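Local coordinates for transcriptional regulator (Saccharomonospora viridis, PDB 4KWA), which is probably a TetR-family DNA-binding transcriptional repressor whose C-terminal domain binds a choline ion, at residues Leu158-Gly163 against Met178-Leu182. Residues are numbered along the deposited sequence.
Sequences LIDGLG and MRQHL
Two antiparallel helices of the TetR-type C-terminal domain, 148-168 and 175-190, pack as a helical hairpin, their short segments 158-163 and 178-182 crossing at 156° with axes 10.7 Å apart. Both are regular alpha-helix (phi/psi near -60/-45), and CA of Leu-162 lies 6.2 Å from CA of selenomethionine Met-178, CA of Ile-159 7.6 Å from CA of Leu-182. No hydrogen bond links them; the buried packing is apolar. Met-178, with all three chi angles t, packs its CG 4.0 Å from CB of Leu-162 (m, t), and its CE lies 3.4 Å from Ile-159 O and 3.9 Å from Gly-163 N. His-181, chi1 t, sets its ring against Leu-162, whose CD2 covers one face and whose CD1 lies 3.9 Å from His-181 CD2; the histidine ND1 and NE2 hydrogen-bond Glu-150 OE2 and Arg-154 NE of the second subunit, so this face of the hairpin joins the dimer contact. Leu-182 (m, t) reaches between the helices, its CG 3.7 Å from Leu-162 CD1 and its CD2 3.9 Å from CD2 of Leu-158 (t, p). Asp-160 points its CA-to-CB bond away from segment 178-182 and touches the bound choline, while Ile-159 packs its CG1 3.8 Å from Leu-182 CD2.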
loop_
_atom_site.group_PDB
_atom_site.type_symbol
_atom_site.label_atom_id
_atom_site.label_comp_id
_atom_site.label_asym_id
_atom_site.label_seq_id
_atom_site.Cartn_x
_atom_site.Cartn_y
_atom_site.Cartn_z
ATOM N N LEU A 158 6.409 7.181 3.060
ATOM C CA LEU A 158 6.555 7.869 1.779
ATOM C C LEU A 158 6.946 6.841 0.710
ATOM O O LEU A 158 6.404 6.770 -0.379
ATOM C CB LEU A 158 7.563 8.984 1.912
ATOM C CG LEU A 158 7.843 9.806 0.646
ATOM C CD1 LEU A 158 6.574 10.421 0.067
ATOM C CD2 LEU A 158 8.843 10.908 0.897
ATOM N N ILE A 159 7.894 6.009 1.079
ATOM C CA ILE A 159 8.337 4.993 0.171
ATOM C C ILE A 159 7.229 4.095 -0.266
ATOM O O ILE A 159 7.096 3.806 -1.465
ATOM C CB ILE A 159 9.497 4.173 0.754
ATOM C CG1 ILE A 159 10.772 5.021 0.829
ATOM C CG2 ILE A 159 9.618 2.844 -0.024
ATOM C CD1 ILE A 159 11.867 4.438 1.677
ATOM N N ASP A 160 6.488 3.530 0.680
ATOM C CA ASP A 160 5.336 2.623 0.338
ATOM C C ASP A 160 4.254 3.308 -0.555
ATOM O O ASP A 160 3.788 2.766 -1.536
ATOM C CB ASP A 160 4.717 2.105 1.622
ATOM C CG ASP A 160 5.553 1.080 2.297
ATOM O OD1 ASP A 160 6.425 0.507 1.664
ATOM O OD2 ASP A 160 5.300 0.818 3.422
ATOM N N GLY A 161 3.913 4.541 -0.237
ATOM C CA GLY A 161 2.998 5.302 -1.014
ATOM C C GLY A 161 3.411 5.574 -2.459
ATOM O O GLY A 161 2.603 5.527 -3.397
ATOM N N LEU A 162 4.651 5.928 -2.627
ATOM C CA LEU A 162 5.220 6.170 -3.939
ATOM C C LEU A 162 5.250 4.893 -4.671
ATOM O O LEU A 162 4.893 4.888 -5.884
ATOM C CB LEU A 162 6.628 6.816 -3.814
ATOM C CG LEU A 162 6.608 8.270 -3.265
ATOM C CD1 LEU A 162 8.067 8.585 -2.975
ATOM C CD2 LEU A 162 6.043 9.202 -4.344
ATOM N N GLY A 163 5.529 3.769 -4.011
ATOM C CA GLY A 163 5.582 2.515 -4.768
ATOM C C GLY A 163 4.299 2.071 -5.359
ATOM O O GLY A 163 4.222 1.563 -6.461
HETATM N N MSE A 178 10.030 8.401 -8.844
HETATM C CA MSE A 178 10.043 8.025 -7.423
HETATM C C MSE A 178 11.439 8.266 -6.828
HETATM O O MSE A 178 11.602 8.725 -5.674
HETATM C CB MSE A 178 9.643 6.517 -7.373
HETATM C CG MSE A 178 9.873 5.974 -5.989
HETATM SE SE MSE A 178 8.928 4.232 -5.841
HETATM C CE MSE A 178 9.385 3.821 -4.033
ATOM N N ARG A 179 12.442 7.852 -7.562
ATOM C CA ARG A 179 13.828 8.047 -7.171
ATOM C C ARG A 179 14.119 9.505 -6.934
ATOM O O ARG A 179 14.643 9.839 -5.923
ATOM C CB ARG A 179 14.829 7.478 -8.179
ATOM C CG ARG A 179 16.259 7.512 -7.700
ATOM C CD ARG A 179 17.267 7.024 -8.723
ATOM N NE ARG A 179 17.148 5.615 -9.000
ATOM C CZ ARG A 179 16.692 5.106 -10.128
ATOM N NH1 ARG A 179 16.306 5.861 -11.113
ATOM N NH2 ARG A 179 16.619 3.814 -10.280
ATOM N N GLN A 180 13.738 10.347 -7.891
ATOM C CA GLN A 180 13.899 11.817 -7.795
ATOM C C GLN A 180 13.145 12.429 -6.580
ATOM O O GLN A 180 13.707 13.192 -5.810
ATOM C CB GLN A 180 13.396 12.497 -9.101
ATOM C CG GLN A 180 13.913 13.949 -9.207
ATOM C CD GLN A 180 13.788 14.538 -10.611
ATOM O OE1 GLN A 180 14.595 15.378 -11.023
ATOM N NE2 GLN A 180 12.804 14.067 -11.363
ATOM N N HIS A 181 11.890 12.033 -6.425
ATOM C CA HIS A 181 11.112 12.502 -5.282
ATOM C C HIS A 181 11.774 12.161 -3.938
ATOM O O HIS A 181 11.838 12.960 -2.999
ATOM C CB HIS A 181 9.679 11.919 -5.382
ATOM C CG HIS A 181 8.745 12.518 -4.369
ATOM N ND1 HIS A 181 7.828 13.506 -4.699
ATOM C CD2 HIS A 181 8.732 12.443 -3.020
ATOM C CE1 HIS A 181 7.241 13.941 -3.598
ATOM N NE2 HIS A 181 7.740 13.293 -2.571
ATOM N N LEU A 182 12.216 10.910 -3.782
ATOM C CA LEU A 182 12.829 10.445 -2.555
ATOM C C LEU A 182 14.212 11.110 -2.293
ATOM O O LEU A 182 14.485 11.516 -1.178
ATOM C CB LEU A 182 12.969 8.911 -2.579
ATOM C CG LEU A 182 11.684 8.109 -2.340
ATOM C CD1 LEU A 182 11.852 6.623 -2.666
ATOM C CD2 LEU A 182 11.206 8.339 -0.914
#